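Local coordinates for SorB (Sorangium cellulosum, PDB 6B2V), which takes part in polyketide antibiotic assembly in the sorangicin pathway, this chain being the pyran synthase domain of module nine, related to polyketide synthase dehydratases, at residues E187-L192 against G248-A253; A45-G50 against A100-V105; A88-P93 against V124-L129. All coordinates share one frame; numbering follows the deposited sequence.

Contact 1 of 3, residues E187-L192 against G248-A253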
loop_
_atom_site.group_PDB
_atom_site.type_symbol
_atom_site.label_atom_id
_atom_site.label_comp_id
_atom_site.label_asym_id
_atom_site.label_seq_id
_atom_site.Cartn_x
_atom_site.Cartn_y
_atom_site.Cartn_z
ATOM N N GLU A 187 -6.737 -17.651 -3.890
ATOM C CA GLU A 187 -7.589 -16.509 -3.689
ATOM C C GLU A 187 -7.891 -16.344 -2.185
ATOM O O GLU A 187 -7.938 -17.249 -1.452
ATOM C CB GLU A 187 -8.896 -16.705 -4.514
ATOM C CG GLU A 187 -9.966 -15.634 -4.521
ATOM C CD GLU A 187 -11.057 -15.938 -5.532
ATOM O OE1 GLU A 187 -11.267 -17.094 -5.815
ATOM O OE2 GLU A 187 -11.678 -15.005 -6.012
ATOM N N ALA A 188 -8.062 -15.092 -1.798
ATOM C CA ALA A 188 -8.388 -14.772 -0.429
ATOM C C ALA A 188 -9.390 -13.611 -0.303
ATOM O O ALA A 188 -9.394 -12.732 -1.066
ATOM C CB ALA A 188 -7.127 -14.410 0.332
ATOM N N LEU A 189 -10.211 -13.719 0.713
ATOM C CA LEU A 189 -11.175 -12.710 1.048
ATOM C C LEU A 189 -11.149 -12.392 2.557
ATOM O O LEU A 189 -11.354 -13.211 3.388
ATOM C CB LEU A 189 -12.555 -13.161 0.624
ATOM C CG LEU A 189 -13.687 -12.165 0.766
ATOM C CD1 LEU A 189 -13.634 -11.079 -0.274
ATOM C CD2 LEU A 189 -15.026 -12.892 0.756
ATOM N N ALA A 190 -10.890 -11.128 2.818
ATOM C CA ALA A 190 -10.866 -10.618 4.186
ATOM C C ALA A 190 -12.002 -9.642 4.405
ATOM O O ALA A 190 -12.227 -8.844 3.596
ATOM C CB ALA A 190 -9.569 -9.887 4.480
ATOM N N SER A 191 -12.710 -9.804 5.506
ATOM C CA SER A 191 -13.711 -8.825 5.861
ATOM C C SER A 191 -13.050 -7.776 6.772
ATOM O O SER A 191 -12.148 -8.073 7.474
ATOM C CB SER A 191 -14.928 -9.431 6.487
ATOM O OG SER A 191 -14.604 -9.865 7.742
ATOM N N LEU A 192 -13.534 -6.545 6.677
ATOM C CA LEU A 192 -12.967 -5.436 7.418
ATOM C C LEU A 192 -13.933 -4.761 8.347
ATOM O O LEU A 192 -15.066 -4.704 8.082
ATOM C CB LEU A 192 -12.514 -4.331 6.475
ATOM C CG LEU A 192 -11.534 -4.738 5.409
ATOM C CD1 LEU A 192 -11.241 -3.540 4.543
ATOM C CD2 LEU A 192 -10.253 -5.349 5.933
ATOM N N GLY A 248 -14.258 0.928 3.052
ATOM C CA GLY A 248 -13.916 -0.457 2.869
ATOM C C GLY A 248 -14.607 -1.487 3.736
ATOM O O GLY A 248 -14.781 -1.301 4.907
ATOM N N ALA A 249 -14.981 -2.584 3.071
ATOM C CA ALA A 249 -15.603 -3.672 3.753
ATOM C C ALA A 249 -14.959 -5.036 3.493
ATOM O O ALA A 249 -15.083 -5.887 4.317
ATOM C CB ALA A 249 -17.072 -3.731 3.422
ATOM N N TYR A 250 -14.332 -5.205 2.334
ATOM C CA TYR A 250 -13.674 -6.465 2.009
ATOM C C TYR A 250 -12.395 -6.231 1.229
ATOM O O TYR A 250 -12.290 -5.290 0.539
ATOM C CB TYR A 250 -14.576 -7.378 1.132
ATOM C CG TYR A 250 -15.757 -7.945 1.834
ATOM C CD1 TYR A 250 -15.615 -9.074 2.543
ATOM C CD2 TYR A 250 -16.981 -7.360 1.803
ATOM C CE1 TYR A 250 -16.643 -9.632 3.213
ATOM C CE2 TYR A 250 -18.048 -7.923 2.511
ATOM C CZ TYR A 250 -17.832 -9.055 3.219
ATOM O OH TYR A 250 -18.809 -9.760 3.920
ATOM N N VAL A 251 -11.458 -7.154 1.351
ATOM C CA VAL A 251 -10.220 -7.156 0.596
ATOM C C VAL A 251 -10.207 -8.516 -0.149
ATOM O O VAL A 251 -10.342 -9.505 0.448
ATOM C CB VAL A 251 -9.015 -7.026 1.513
ATOM C CG1 VAL A 251 -7.727 -7.200 0.749
ATOM C CG2 VAL A 251 -8.981 -5.680 2.180
ATOM N N HIS A 252 -10.031 -8.452 -1.457
ATOM C CA HIS A 252 -10.022 -9.574 -2.366
ATOM C C HIS A 252 -8.692 -9.643 -3.077
ATOM O O HIS A 252 -8.424 -8.871 -3.882
ATOM C CB HIS A 252 -11.133 -9.404 -3.389
ATOM C CG HIS A 252 -11.260 -10.550 -4.347
ATOM N ND1 HIS A 252 -11.567 -10.388 -5.673
ATOM C CD2 HIS A 252 -11.081 -11.873 -4.165
ATOM C CE1 HIS A 252 -11.575 -11.568 -6.256
ATOM N NE2 HIS A 252 -11.327 -12.489 -5.347
ATOM N N ALA A 253 -7.934 -10.662 -2.726
ATOM C CA ALA A 253 -6.621 -10.931 -3.268
ATOM C C ALA A 253 -6.554 -12.257 -4.002
ATOM O O ALA A 253 -7.120 -13.205 -3.602
ATOM C CB ALA A 253 -5.623 -11.042 -2.124
HETATM O O HOH W 1 -16.392 -2.284 7.017
#
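Strands 187-192 and 250-253 run antiparallel as neighbours in what is probably the C-terminal of two hotdog folds, and the hydrogen-bonded pairs Ala188-Ala253 and Ala190-Val251 hold them in register. In each pair both backbone N-H groups give a bond to the carbonyl opposite, the straightest being Ala190 N to Val251 O at 2.9 Å. The small side chains of Ala188, Ala190 and Ala253 lie with Val251 on one face, short enough for Ala190 CB to sit 4.2 Å from Val251 CB; Val251 and Ala253 also touch Val270 of strand 267-273, the next strand. On the other face Leu189, Ser191, Tyr250 and His252 project, and helix 147-152 covers part of it through Val150 against Leu189 and Ile147 against Tyr250. Leu189 CD1 lies 4.0 Å from Tyr250 CD1, while Ser191 CB approaches Tyr250 CE1 at 3.7 Å, both oblique to the ring; the Ser191 hydroxyl turns instead to Ser180. At the Glu187 end, the polar element is the His252-Glu187 hydrogen bond. With CG anti to the backbone N (chi1 -178°), the extended Glu187 chain reaches the imidazole edge, where histidine can offer an N-H: His252 NE2 donates to Glu187 OE2 at 2.6 Å, close to the ring plane and onto the anti lone pair. OE1 pairs with Arg153, so the buried carboxylate is held at both oxygens. At the far end Ala249 and Tyr250 form a classic beta bulge against Val273 of strand 267-273; on the side of 187-192, Leu192 N bonds to Ala249 O from above the carbonyl plane, and Leu192 CD1 rests 3.9 Å from Val251 CG2.

Contact 2 of 3, residues A45-G50 against A100-V105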
loop_
_atom_site.group_PDB
_atom_site.type_symbol
_atom_site.label_atom_id
_atom_site.label_comp_id
_atom_site.label_asym_id
_atom_site.label_seq_id
_atom_site.Cartn_x
_atom_site.Cartn_y
_atom_site.Cartn_z
ATOM N N ALA A 45 9.451 17.583 1.973
ATOM C CA ALA A 45 10.079 16.898 3.059
ATOM C C ALA A 45 9.257 16.808 4.324
ATOM O O ALA A 45 8.360 17.541 4.497
ATOM C CB ALA A 45 11.409 17.560 3.345
ATOM N N ALA A 46 9.578 15.817 5.142
ATOM C CA ALA A 46 9.011 15.605 6.440
ATOM C C ALA A 46 10.049 14.991 7.368
ATOM O O ALA A 46 10.853 14.260 6.964
ATOM C CB ALA A 46 7.781 14.701 6.357
ATOM N N VAL A 47 9.964 15.306 8.637
ATOM C CA VAL A 47 10.828 14.735 9.634
ATOM C C VAL A 47 9.999 13.885 10.586
ATOM O O VAL A 47 9.040 14.328 11.052
ATOM C CB VAL A 47 11.497 15.824 10.477
ATOM C CG1 VAL A 47 12.332 15.206 11.548
ATOM C CG2 VAL A 47 12.339 16.697 9.590
ATOM N N PHE A 48 10.423 12.667 10.828
ATOM C CA PHE A 48 9.755 11.752 11.709
ATOM C C PHE A 48 10.632 11.397 12.867
ATOM O O PHE A 48 11.791 11.248 12.722
ATOM C CB PHE A 48 9.381 10.486 10.961
ATOM C CG PHE A 48 8.585 10.742 9.737
ATOM C CD1 PHE A 48 7.244 10.981 9.822
ATOM C CD2 PHE A 48 9.167 10.789 8.519
ATOM C CE1 PHE A 48 6.514 11.241 8.715
ATOM C CE2 PHE A 48 8.430 11.049 7.402
ATOM C CZ PHE A 48 7.092 11.284 7.498
ATOM N N ASP A 49 10.046 11.367 14.030
ATOM C CA ASP A 49 10.762 11.020 15.237
ATOM C C ASP A 49 10.520 9.647 15.805
ATOM O O ASP A 49 11.169 9.265 16.706
ATOM C CB ASP A 49 10.604 12.080 16.319
ATOM C CG ASP A 49 9.223 12.176 16.860
ATOM O OD1 ASP A 49 8.382 11.356 16.582
ATOM O OD2 ASP A 49 8.992 13.117 17.571
ATOM N N GLY A 50 9.627 8.894 15.211
ATOM C CA GLY A 50 9.350 7.574 15.699
ATOM C C GLY A 50 8.198 7.437 16.666
ATOM O O GLY A 50 7.789 6.346 16.982
ATOM N N ALA A 100 15.392 11.110 15.217
ATOM C CA ALA A 100 14.549 11.559 14.127
ATOM C C ALA A 100 15.301 11.563 12.782
ATOM O O ALA A 100 16.478 11.572 12.749
ATOM C CB ALA A 100 14.012 12.911 14.376
ATOM N N CYS A 101 14.555 11.497 11.679
ATOM C CA CYS A 101 15.098 11.476 10.332
ATOM C C CYS A 101 14.210 12.208 9.356
ATOM O O CYS A 101 13.017 12.163 9.446
ATOM C CB CYS A 101 15.231 10.029 9.871
ATOM S SG CYS A 101 16.319 9.683 8.467
ATOM N N GLU A 102 14.820 12.832 8.379
ATOM C CA GLU A 102 14.075 13.496 7.362
ATOM C C GLU A 102 13.879 12.580 6.173
ATOM O O GLU A 102 14.720 11.843 5.854
ATOM C CB GLU A 102 14.820 14.740 6.900
ATOM C CG GLU A 102 14.163 15.513 5.773
ATOM C CD GLU A 102 15.076 16.514 5.037
ATOM O OE1 GLU A 102 15.934 16.152 4.261
ATOM O OE2 GLU A 102 14.884 17.664 5.187
ATOM N N LEU A 103 12.716 12.645 5.568
ATOM C CA LEU A 103 12.418 11.921 4.350
ATOM C C LEU A 103 12.047 12.953 3.310
ATOM O O LEU A 103 11.295 13.827 3.604
ATOM C CB LEU A 103 11.268 10.953 4.569
ATOM C CG LEU A 103 11.140 9.771 3.662
ATOM C CD1 LEU A 103 12.376 8.945 3.606
ATOM C CD2 LEU A 103 10.001 8.918 4.144
ATOM N N ARG A 104 12.587 12.801 2.122
ATOM C CA ARG A 104 12.338 13.718 1.034
ATOM C C ARG A 104 11.782 13.012 -0.163
ATOM O O ARG A 104 12.143 11.929 -0.396
ATOM C CB ARG A 104 13.634 14.428 0.651
ATOM C CG ARG A 104 13.472 15.485 -0.405
ATOM C CD ARG A 104 14.790 16.088 -0.844
ATOM N NE ARG A 104 15.591 16.597 0.257
ATOM C CZ ARG A 104 16.882 16.872 0.132
ATOM N NH1 ARG A 104 17.486 16.649 -1.005
ATOM N NH2 ARG A 104 17.580 17.334 1.133
ATOM N N VAL A 105 10.840 13.639 -0.844
ATOM C CA VAL A 105 10.290 13.081 -2.038
ATOM C C VAL A 105 10.449 14.104 -3.134
ATOM O O VAL A 105 10.048 15.198 -2.976
ATOM C CB VAL A 105 8.820 12.640 -1.855
ATOM C CG1 VAL A 105 7.956 13.763 -1.393
ATOM C CG2 VAL A 105 8.267 12.059 -3.119
#
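Ala46 pairs with Leu103, and Phe48 with Cys101, through the backbone hydrogen bonds that join strand 45-48 to strand 101-105. Each pair makes two bonds, the shortest being Leu103 N to Ala46 O at 2.8 Å, almost in line with the carbonyl. The intervening pairs, Ala45-Arg104 and Val47-Glu102, are non-hydrogen-bonded; their alpha carbons lie closer, and CA-H...O contacts such as Ala45 CA to Leu103 O (3.3 Å) add to the backbone cohesion.

Apolar packing divides between the two faces. On the buried one, Phe48 has CG anti to its carbonyl carbon (chi1 -54°), which brings the ring toward strand 101-105, so that CE2 at its edge meets Leu103 CB at 4.0 Å. Phe62 makes an edge-to-face stack with Phe48 and also touches Leu103, while Tyr67 and Met70 of helix 64-77 cover Leu103 further. The bulk of Phe48 and Leu103 suits these apolar neighbours. On the opposite face the contacts are sparser: Val47 CG1 reaches Ala100 CB at 4.0 Å, and its other branch, CG2, lies 4.1 Å from Glu102 CB.

Charged groups gather on this more open face. The Glu102 chain passes beside Ala45, whose methyl CB is 3.9 Å from Glu102 OE2, and its other oxygen, OE1, forms a long salt bridge of 3.7 Å with Arg104 NH2. Glu102 OE2 has a long, weak ion pair with Arg33. Beyond the strand, Asp49 OD1 accepts from Ala51 N, and Gly50 adopts a positive phi as the chain turns away.

An antiparallel sheet wrapped round a helix is the hotdog fold, and the helix-covered face of Phe48 and Leu103 is consistent with the N-terminal hotdog of the double-hotdog dehydratase family.

Contact 3 of 3, residues A88-P93 against V124-L129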
loop_
_atom_site.group_PDB
_atom_site.type_symbol
_atom_site.label_atom_id
_atom_site.label_comp_id
_atom_site.label_asym_id
_atom_site.label_seq_id
_atom_site.Cartn_x
_atom_site.Cartn_y
_atom_site.Cartn_z
ATOM N N ALA A 88 5.705 1.103 -9.036
ATOM C CA ALA A 88 6.267 1.379 -7.758
ATOM C C ALA A 88 7.299 0.310 -7.400
ATOM O O ALA A 88 7.144 -0.807 -7.749
ATOM C CB ALA A 88 5.181 1.432 -6.710
ATOM N N LEU A 89 8.361 0.776 -6.770
ATOM C CA LEU A 89 9.451 -0.020 -6.313
ATOM C C LEU A 89 9.850 0.405 -4.941
ATOM O O LEU A 89 9.832 1.526 -4.637
ATOM C CB LEU A 89 10.654 0.116 -7.268
ATOM C CG LEU A 89 12.012 -0.474 -6.886
ATOM C CD1 LEU A 89 11.926 -1.974 -6.969
ATOM C CD2 LEU A 89 13.050 0.077 -7.851
ATOM N N TRP A 90 10.179 -0.562 -4.116
ATOM C CA TRP A 90 10.639 -0.274 -2.791
ATOM C C TRP A 90 12.077 -0.815 -2.667
ATOM O O TRP A 90 12.330 -1.923 -2.975
ATOM C CB TRP A 90 9.725 -0.875 -1.734
ATOM C CG TRP A 90 8.377 -0.200 -1.654
ATOM C CD1 TRP A 90 8.047 0.837 -0.890
ATOM C CD2 TRP A 90 7.215 -0.550 -2.376
ATOM N NE1 TRP A 90 6.738 1.181 -1.085
ATOM C CE2 TRP A 90 6.221 0.339 -2.016
ATOM C CE3 TRP A 90 6.933 -1.502 -3.338
ATOM C CZ2 TRP A 90 4.975 0.265 -2.542
ATOM C CZ3 TRP A 90 5.734 -1.580 -3.840
ATOM C CH2 TRP A 90 4.734 -0.707 -3.425
ATOM N N ILE A 91 12.963 0.034 -2.212
ATOM C CA ILE A 91 14.379 -0.303 -2.112
ATOM C C ILE A 91 14.902 -0.521 -0.695
ATOM O O ILE A 91 14.851 -1.604 -0.227
ATOM C CB ILE A 91 15.189 0.740 -2.869
ATOM C CG1 ILE A 91 14.640 0.902 -4.279
ATOM C CG2 ILE A 91 16.637 0.311 -3.007
ATOM C CD1 ILE A 91 13.712 2.067 -4.487
ATOM N N SER A 92 15.334 0.489 0.003
ATOM C CA SER A 92 15.881 0.302 1.329
ATOM C C SER A 92 14.843 0.554 2.407
ATOM O O SER A 92 14.127 1.459 2.296
ATOM C CB SER A 92 17.002 1.299 1.600
ATOM O OG SER A 92 18.057 1.063 0.747
ATOM N N PRO A 93 14.816 -0.278 3.417
ATOM C CA PRO A 93 13.918 -0.068 4.524
ATOM C C PRO A 93 14.364 1.126 5.359
ATOM O O PRO A 93 15.525 1.415 5.431
ATOM C CB PRO A 93 14.065 -1.326 5.360
ATOM C CG PRO A 93 14.900 -2.248 4.598
ATOM C CD PRO A 93 15.623 -1.476 3.568
ATOM N N VAL A 124 17.953 5.457 -1.083
ATOM C CA VAL A 124 16.700 5.568 -1.771
ATOM C C VAL A 124 15.771 4.498 -1.204
ATOM O O VAL A 124 16.133 3.394 -1.030
ATOM C CB VAL A 124 16.873 5.442 -3.255
ATOM C CG1 VAL A 124 15.538 5.401 -3.966
ATOM C CG2 VAL A 124 17.723 6.590 -3.752
ATOM N N HIS A 125 14.569 4.919 -0.850
ATOM C CA HIS A 125 13.597 4.011 -0.246
ATOM C C HIS A 125 12.463 3.547 -1.141
ATOM O O HIS A 125 12.036 2.440 -1.067
ATOM C CB HIS A 125 13.019 4.663 1.025
ATOM C CG HIS A 125 14.063 5.094 2.003
ATOM N ND1 HIS A 125 14.811 4.200 2.720
ATOM C CD2 HIS A 125 14.530 6.313 2.332
ATOM C CE1 HIS A 125 15.672 4.853 3.460
ATOM N NE2 HIS A 125 15.528 6.139 3.238
ATOM N N ALA A 126 12.027 4.438 -2.017
ATOM C CA ALA A 126 10.967 4.148 -2.912
ATOM C C ALA A 126 11.004 5.031 -4.143
ATOM O O ALA A 126 11.468 6.097 -4.086
ATOM C CB ALA A 126 9.640 4.347 -2.188
ATOM N N ARG A 127 10.452 4.531 -5.218
ATOM C CA ARG A 127 10.274 5.269 -6.433
ATOM C C ARG A 127 9.091 4.737 -7.209
ATOM O O ARG A 127 8.601 3.696 -6.978
ATOM C CB ARG A 127 11.511 5.237 -7.303
ATOM C CG ARG A 127 11.678 3.956 -8.048
ATOM C CD ARG A 127 12.848 3.982 -8.971
ATOM N NE ARG A 127 12.698 2.997 -10.003
ATOM C CZ ARG A 127 13.714 2.353 -10.527
ATOM N NH1 ARG A 127 14.911 2.627 -10.063
ATOM N NH2 ARG A 127 13.522 1.459 -11.462
ATOM N N GLY A 128 8.637 5.530 -8.131
ATOM C CA GLY A 128 7.543 5.152 -8.957
ATOM C C GLY A 128 7.056 6.274 -9.841
ATOM O O GLY A 128 7.686 7.266 -9.931
ATOM N N LEU A 129 5.882 6.063 -10.415
ATOM C CA LEU A 129 5.289 7.031 -11.311
ATOM C C LEU A 129 3.912 7.463 -10.839
ATOM O O LEU A 129 3.113 6.659 -10.605
ATOM C CB LEU A 129 5.094 6.425 -12.685
ATOM C CG LEU A 129 6.292 5.955 -13.485
ATOM C CD1 LEU A 129 5.836 5.199 -14.714
ATOM C CD2 LEU A 129 7.156 7.120 -13.897
HETATM O O HOH W 2 11.493 0.929 1.389
HETATM O O HOH W 3 19.094 2.692 -1.542
#
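The guanidinium of Arg127 carries Leu89 on one face: methyl CD2 sits over its centre, 3.6 Å from Arg127 CZ. Leu89 has CG anti to the backbone N (chi1 171°), which leans its branches toward the arginine, and the two chains pass at a slant on the exposed side of the sheet. The His125 imidazole is instead met at its edges. Its ND1 donates to Ser92 O at 2.9 Å exactly in the ring plane, although it comes to that carbonyl from above the carbonyl's own plane; NE2 is taken by the hydroxyl of Ser120. With both nitrogens engaged, the ring's rotation is fixed. Trp90 presents its indole obliquely, CD1 lying 4.1 Å from Ala126 CB, and its NE1 bonds to Ala64 O. Leu68 and Tyr67 of helix 64-77 lie against Trp90 and Ala126 respectively, so this face is the helix-covered one.

Between these groups runs the antiparallel backbone. Leu89 and Arg127 form a hydrogen-bonded pair, and at its flank Gly128, with no side chain, lets its CA come to 4.2 Å from Ala88 CA. On its other side, strand 124-129 has a classic beta bulge, His125 and Ala126 both facing Val118 of strand 113-120. Across this contact, Ile91 N bonds to His125 O at 2.8 Å and Ser92 N makes a longer bond to Val124 O, carrying the pairing into the loop; Ile91 lays CD1 against Val124 CG1 at 3.8 Å.

Ser92 O also accepts from a water that donates to His125 O as well. Two donors thus grip this one carbonyl, and the loop after strand 88-90 is anchored by two backbone bonds together with a buried histidine and a bridging water.

All three contacts join antiparallel strands and are partly buried, but exposed residues touch only in contacts 2 and 3. In contact 1, within the probable C-terminal hotdog, a carboxylate-histidine bond supplies the polar element. Contacts 2 and 3 share the probable N-terminal hotdog and each sets a helix-covered face against one with exposed charged chains: a long ion pair in contact 2, a leucine on a guanidinium in contact 3. Those two meet directly, Leu103 CD1 lying 3.6 Å from His125 CD2, and helix 64-77 packs on both. Contact 1 stands on the other side of the chain's centre, its centre about 32 Å from that of contact 2. Beta bulges mark contacts 1 and 3.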